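Local coordinates for GH127 beta-L-arabinofuranoside (Geobacillus stearothermophilus, PDB 4QK0), which probably hydrolyses beta-L-arabinofuranosidic linkages, acting as a glycoside hydrolase of family 127, at residues V105-G110 against K160-D165; A339-T344 against D358-A363. One frame throughout, in Å; residues are numbered along the deposited sequence.

Contact 1. Residues V105-G110 against K160-D165; sequences VIELLG and KRRFLD
Helix 96-112 runs past the beginning of helix 162-177, and the backbones come nearest at Ile106 and Phe163, whose CA atoms lie 6.0 Å apart. Phe163 keeps CG anti to its backbone N (chi1 -170°), which turns the ring toward two aliphatic side chains of helix 96-112, both on the same side of it. Ile106 crosses it at about a right angle: CG2 rests 3.7 Å from Phe163 CB, while CG1 and CD1 reach the CD2 side of the ring. One helical turn on, Leu109 CD1 meets Phe163 CE1 at 3.7 Å. Leu83 of helix 76-92 touches both Leu109 and Phe163, closing the same apolar cluster.

Above this layer Arg162 extends toward Glu107, its chain bending at chi2. Its guanidinium grips the carboxylate side-on: Arg162 NE and NH2 both bond Glu107 OE1, at 3.0 and 3.2 Å, and NE also bonds OE2 weakly. OE1 sits in the guanidinium plane, yet both nitrogens approach from above the carboxylate plane. Gly110, lacking a side chain, lets Arg162 NH2 come within 3.9 Å of its CA. The contact thus joins a buried hydrocarbon seam to a salt bridge at the more exposed margin, where water would probably weaken the charge attraction.

Contact 2. Residues A339-T344 against D358-A363; sequences ALVFWT and DVMERA
Helices 334-350 and 354-365, linked by a short turn, form an antiparallel hairpin whose axes at 339-344 and 358-363 approach to 8.8 Å and cross at -158°. Val341 and Met360, the latter built as selenomethionine, have the nearest CA atoms, 5.0 Å apart.

Apolar contacts make up most of the interface. Leu340, with CG anti to its backbone N, presents its branched end to one methyl of Val359, with Leu340 CD2 lying 3.8 Å from Val359 CG1; the two side chains cross at about a right angle. Val341 splits its branches between two partners: with only a methyl at Ala363, Val341 CG2 can settle 3.7 Å from Ala363 CB, and CG1 lies 4.2 Å from Met360 CG. Thr344 adds its own methyl, CG2 standing 4.0 Å from Val359 CG1, and Trp296 of helix 286-302 touches both Thr344 and Val359.

The polar element stays within one helix. Thr344 OG1 occupies the crowded position between backbone N and carbonyl carbon (chi1 58°), from which it donates a hydrogen bond to Val341 O one turn earlier; its modelled position is not fully certain. An alanine here would remove both OG1 and CG2, and would probably cost that bond and thin the packing against Val359.

On the other flank of helix 354-365, Asp358 and Glu361, whose side chains start away from 339-344, both form salt bridges with Arg486 and take no part in the seam.

No hydrogen bond crosses between the segments. Cohesion therefore rests on the fit of buried methyl and methylene groups, while the threonine hydroxyl is accommodated in this apolar setting by the backbone of its own helix.

Contact 1 closes before contact 2 opens along the chain, and the two use four different helices of the GH127 catalytic domain, a member of the six-hairpin clan. Their centres are about 31 Å apart and their nearest atoms about 15 Å, so neither touches the other. Contact 1 lies about 27 Å from the centre of the chain, toward the periphery, whereas contact 2 lies only about 6 Å from it, next to strand 479-486 of the middle domain, to which Arg486 belongs. The pair illustrates how one helical domain combines a partly exposed outer joint with a wholly buried inner one, the latter close to where helices meet beta-structure.

Contact 1. Residues V105-G110 against K160-D165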
loop_
_atom_site.group_PDB
_atom_site.type_symbol
_atom_site.label_atom_id
_atom_site.label_comp_id
_atom_site.label_asym_id
_atom_site.label_seq_id
_atom_site.Cartn_x
_atom_site.Cartn_y
_atom_site.Cartn_z
ATOM N N VAL A 105 0.133 -44.806 2.482
ATOM C CA VAL A 105 0.339 -43.623 3.292
ATOM C C VAL A 105 -0.466 -43.774 4.551
ATOM O O VAL A 105 0.005 -43.501 5.643
ATOM C CB VAL A 105 -0.111 -42.337 2.547
ATOM C CG1 VAL A 105 -0.134 -41.126 3.470
ATOM C CG2 VAL A 105 0.789 -42.081 1.348
ATOM N N ILE A 106 -1.686 -44.257 4.408
ATOM C CA ILE A 106 -2.565 -44.414 5.551
ATOM C C ILE A 106 -1.985 -45.376 6.561
ATOM O O ILE A 106 -2.041 -45.124 7.777
ATOM C CB ILE A 106 -3.974 -44.839 5.080
ATOM C CG1 ILE A 106 -4.674 -43.664 4.422
ATOM C CG2 ILE A 106 -4.816 -45.326 6.244
ATOM C CD1 ILE A 106 -5.875 -44.018 3.576
ATOM N N GLU A 107 -1.398 -46.479 6.088
ATOM C CA GLU A 107 -0.819 -47.465 7.036
ATOM C C GLU A 107 0.386 -46.875 7.729
ATOM O O GLU A 107 0.617 -47.107 8.910
ATOM C CB GLU A 107 -0.476 -48.783 6.330
ATOM C CG GLU A 107 -1.695 -49.638 5.872
ATOM C CD GLU A 107 -2.688 -50.023 6.993
ATOM O OE1 GLU A 107 -2.270 -50.199 8.171
ATOM O OE2 GLU A 107 -3.898 -50.183 6.718
ATOM N N LEU A 108 1.129 -46.056 6.988
ATOM C CA LEU A 108 2.236 -45.303 7.562
ATOM C C LEU A 108 1.769 -44.340 8.638
ATOM O O LEU A 108 2.324 -44.293 9.736
ATOM C CB LEU A 108 2.993 -44.562 6.475
ATOM C CG LEU A 108 4.089 -43.619 6.949
ATOM C CD1 LEU A 108 5.142 -44.344 7.746
ATOM C CD2 LEU A 108 4.730 -42.959 5.729
ATOM N N LEU A 109 0.723 -43.595 8.367
ATOM C CA LEU A 109 0.161 -42.771 9.436
ATOM C C LEU A 109 -0.175 -43.617 10.658
ATOM O O LEU A 109 0.144 -43.225 11.787
ATOM C CB LEU A 109 -1.103 -42.046 8.977
ATOM C CG LEU A 109 -0.933 -41.101 7.799
ATOM C CD1 LEU A 109 -2.255 -40.439 7.443
ATOM C CD2 LEU A 109 0.093 -40.025 8.082
ATOM N N GLY A 110 -0.857 -44.755 10.430
ATOM C CA GLY A 110 -1.205 -45.682 11.526
ATOM C C GLY A 110 0.015 -46.143 12.311
ATOM O O GLY A 110 -0.033 -46.222 13.540
ATOM N N LYS A 160 -13.330 -47.921 2.848
ATOM C CA LYS A 160 -12.266 -48.357 3.754
ATOM C C LYS A 160 -12.157 -47.476 4.983
ATOM O O LYS A 160 -11.873 -46.301 4.872
ATOM C CB LYS A 160 -10.915 -48.402 3.012
ATOM C CG LYS A 160 -10.929 -49.349 1.832
ATOM C CD LYS A 160 -9.653 -49.264 1.041
ATOM C CE LYS A 160 -9.718 -50.238 -0.114
ATOM N NZ LYS A 160 -8.632 -49.931 -1.084
ATOM N N ARG A 161 -12.254 -48.110 6.140
ATOM C CA ARG A 161 -12.409 -47.490 7.431
ATOM C C ARG A 161 -11.118 -47.279 8.191
ATOM O O ARG A 161 -11.117 -46.659 9.261
ATOM C CB ARG A 161 -13.139 -48.536 8.348
ATOM C CG ARG A 161 -14.604 -48.388 8.642
ATOM C CD ARG A 161 -14.968 -48.977 9.996
ATOM N NE ARG A 161 -16.061 -48.166 10.529
ATOM C CZ ARG A 161 -15.903 -47.095 11.304
ATOM N NH1 ARG A 161 -14.695 -46.735 11.699
ATOM N NH2 ARG A 161 -16.956 -46.386 11.701
ATOM N N ARG A 162 -10.059 -47.911 7.741
ATOM C CA ARG A 162 -8.793 -47.853 8.453
ATOM C C ARG A 162 -8.387 -46.402 8.860
ATOM O O ARG A 162 -8.048 -46.132 10.010
ATOM C CB ARG A 162 -7.727 -48.493 7.557
ATOM C CG ARG A 162 -6.344 -48.509 8.132
ATOM C CD ARG A 162 -6.165 -49.580 9.181
ATOM N NE ARG A 162 -4.769 -49.484 9.609
ATOM C CZ ARG A 162 -4.337 -49.122 10.821
ATOM N NH1 ARG A 162 -5.170 -48.858 11.812
ATOM N NH2 ARG A 162 -3.033 -49.045 11.042
ATOM N N PHE A 163 -8.473 -45.473 7.914
ATOM C CA PHE A 163 -7.995 -44.097 8.155
ATOM C C PHE A 163 -8.970 -43.466 9.145
ATOM O O PHE A 163 -8.586 -42.848 10.133
ATOM C CB PHE A 163 -7.908 -43.362 6.812
ATOM C CG PHE A 163 -7.208 -41.991 6.849
ATOM C CD1 PHE A 163 -6.532 -41.510 7.973
ATOM C CD2 PHE A 163 -7.214 -41.195 5.683
ATOM C CE1 PHE A 163 -5.901 -40.259 7.934
ATOM C CE2 PHE A 163 -6.602 -39.967 5.660
ATOM C CZ PHE A 163 -5.934 -39.493 6.784
ATOM N N LEU A 164 -10.247 -43.693 8.908
ATOM C CA LEU A 164 -11.265 -43.246 9.859
ATOM C C LEU A 164 -11.054 -43.747 11.290
ATOM O O LEU A 164 -11.186 -42.968 12.236
ATOM C CB LEU A 164 -12.652 -43.665 9.376
ATOM C CG LEU A 164 -13.830 -43.080 10.163
ATOM C CD1 LEU A 164 -13.810 -41.576 10.002
ATOM C CD2 LEU A 164 -15.134 -43.650 9.650
ATOM N N ASP A 165 -10.652 -45.020 11.435
ATOM C CA ASP A 165 -10.376 -45.580 12.753
ATOM C C ASP A 165 -9.217 -44.904 13.438
ATOM O O ASP A 165 -9.278 -44.579 14.601
ATOM C CB ASP A 165 -10.127 -47.096 12.649
ATOM C CG ASP A 165 -11.422 -47.887 12.358
ATOM O OD1 ASP A 165 -12.503 -47.424 12.767
ATOM O OD2 ASP A 165 -11.366 -48.954 11.702
#

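Contact 2. Residues A339-T344 against D358-A363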
loop_
_atom_site.group_PDB
_atom_site.type_symbol
_atom_site.label_atom_id
_atom_site.label_comp_id
_atom_site.label_asym_id
_atom_site.label_seq_id
_atom_site.Cartn_x
_atom_site.Cartn_y
_atom_site.Cartn_z
ATOM N N ALA A 339 -12.254 -21.222 1.156
ATOM C CA ALA A 339 -12.930 -21.290 2.469
ATOM C C ALA A 339 -14.314 -20.625 2.415
ATOM O O ALA A 339 -15.251 -21.063 3.079
ATOM C CB ALA A 339 -12.105 -20.612 3.523
ATOM N N LEU A 340 -14.457 -19.590 1.597
ATOM C CA LEU A 340 -15.761 -18.968 1.467
ATOM C C LEU A 340 -16.744 -19.959 0.851
ATOM O O LEU A 340 -17.896 -20.041 1.236
ATOM C CB LEU A 340 -15.662 -17.720 0.651
ATOM C CG LEU A 340 -16.901 -16.917 0.287
ATOM C CD1 LEU A 340 -17.670 -16.498 1.536
ATOM C CD2 LEU A 340 -16.491 -15.699 -0.519
ATOM N N VAL A 341 -16.287 -20.719 -0.114
ATOM C CA VAL A 341 -17.154 -21.723 -0.702
ATOM C C VAL A 341 -17.648 -22.720 0.380
ATOM O O VAL A 341 -18.839 -23.042 0.424
ATOM C CB VAL A 341 -16.453 -22.481 -1.818
ATOM C CG1 VAL A 341 -17.322 -23.657 -2.305
ATOM C CG2 VAL A 341 -16.158 -21.534 -2.985
ATOM N N PHE A 342 -16.742 -23.200 1.216
ATOM C CA PHE A 342 -17.113 -24.126 2.293
ATOM C C PHE A 342 -18.178 -23.480 3.190
ATOM O O PHE A 342 -19.140 -24.137 3.579
ATOM C CB PHE A 342 -15.949 -24.547 3.186
ATOM C CG PHE A 342 -14.804 -25.237 2.477
ATOM C CD1 PHE A 342 -15.001 -26.009 1.339
ATOM C CD2 PHE A 342 -13.514 -25.121 2.977
ATOM C CE1 PHE A 342 -13.925 -26.651 0.713
ATOM C CE2 PHE A 342 -12.424 -25.777 2.357
ATOM C CZ PHE A 342 -12.641 -26.550 1.227
ATOM N N TRP A 343 -17.973 -22.225 3.540
ATOM C CA TRP A 343 -18.893 -21.514 4.402
ATOM C C TRP A 343 -20.271 -21.460 3.775
ATOM O O TRP A 343 -21.257 -21.774 4.446
ATOM C CB TRP A 343 -18.402 -20.123 4.640
ATOM C CG TRP A 343 -19.185 -19.362 5.621
ATOM C CD1 TRP A 343 -20.007 -19.863 6.593
ATOM C CD2 TRP A 343 -19.173 -17.943 5.810
ATOM N NE1 TRP A 343 -20.499 -18.845 7.355
ATOM C CE2 TRP A 343 -20.000 -17.658 6.915
ATOM C CE3 TRP A 343 -18.510 -16.891 5.177
ATOM C CZ2 TRP A 343 -20.228 -16.336 7.382
ATOM C CZ3 TRP A 343 -18.731 -15.580 5.634
ATOM C CH2 TRP A 343 -19.571 -15.314 6.732
ATOM N N THR A 344 -20.343 -21.136 2.492
ATOM C CA THR A 344 -21.630 -20.985 1.846
ATOM C C THR A 344 -22.436 -22.284 1.913
ATOM O O THR A 344 -23.651 -22.281 2.044
ATOM C CB THR A 344 -21.516 -20.570 0.363
ATOM O OG1 THR A 344 -20.733 -21.539 -0.356
ATOM C CG2 THR A 344 -20.838 -19.202 0.239
ATOM N N ASP A 358 -25.329 -17.767 -4.555
ATOM C CA ASP A 358 -24.868 -16.715 -5.455
ATOM C C ASP A 358 -23.417 -16.406 -5.162
ATOM O O ASP A 358 -22.599 -16.401 -6.089
ATOM C CB ASP A 358 -25.709 -15.452 -5.342
ATOM C CG ASP A 358 -27.090 -15.605 -5.986
ATOM O OD1 ASP A 358 -27.344 -16.557 -6.818
ATOM O OD2 ASP A 358 -27.928 -14.725 -5.691
ATOM N N VAL A 359 -23.082 -16.303 -3.896
ATOM C CA VAL A 359 -21.699 -16.125 -3.468
ATOM C C VAL A 359 -20.837 -17.333 -3.759
ATOM O O VAL A 359 -19.678 -17.202 -4.235
ATOM C CB VAL A 359 -21.626 -15.731 -2.006
ATOM C CG1 VAL A 359 -20.215 -15.684 -1.495
ATOM C CG2 VAL A 359 -22.204 -14.341 -1.858
HETATM N N MSE A 360 -21.348 -18.513 -3.450
HETATM C CA MSE A 360 -20.629 -19.723 -3.726
HETATM C C MSE A 360 -20.229 -19.699 -5.182
HETATM O O MSE A 360 -19.094 -20.033 -5.516
HETATM C CB MSE A 360 -21.585 -20.913 -3.451
HETATM C CG MSE A 360 -20.953 -22.240 -3.765
HETATM SE SE MSE A 360 -22.156 -23.796 -3.521
HETATM C CE MSE A 360 -22.192 -23.624 -1.697
ATOM N N GLU A 361 -21.192 -19.376 -6.063
ATOM C CA GLU A 361 -20.962 -19.416 -7.499
ATOM C C GLU A 361 -19.951 -18.348 -7.900
ATOM O O GLU A 361 -19.029 -18.606 -8.688
ATOM C CB GLU A 361 -22.279 -19.225 -8.216
ATOM C CG GLU A 361 -22.200 -18.978 -9.702
ATOM C CD GLU A 361 -23.565 -18.857 -10.333
ATOM O OE1 GLU A 361 -24.203 -17.782 -10.148
ATOM O OE2 GLU A 361 -23.997 -19.816 -11.057
ATOM N N ARG A 362 -20.100 -17.133 -7.354
ATOM C CA ARG A 362 -19.096 -16.058 -7.580
ATOM C C ARG A 362 -17.646 -16.526 -7.253
ATOM O O ARG A 362 -16.749 -16.404 -8.088
ATOM C CB ARG A 362 -19.460 -14.863 -6.758
ATOM C CG ARG A 362 -18.624 -13.627 -6.982
ATOM C CD ARG A 362 -19.014 -12.511 -6.029
ATOM N NE ARG A 362 -20.312 -11.932 -6.314
ATOM C CZ ARG A 362 -20.599 -11.200 -7.387
ATOM N NH1 ARG A 362 -19.669 -10.887 -8.313
ATOM N NH2 ARG A 362 -21.817 -10.718 -7.538
ATOM N N ALA A 363 -17.447 -17.133 -6.103
ATOM C CA ALA A 363 -16.129 -17.634 -5.751
ATOM C C ALA A 363 -15.640 -18.751 -6.649
ATOM O O ALA A 363 -14.462 -18.774 -7.089
ATOM C CB ALA A 363 -16.059 -18.067 -4.319
#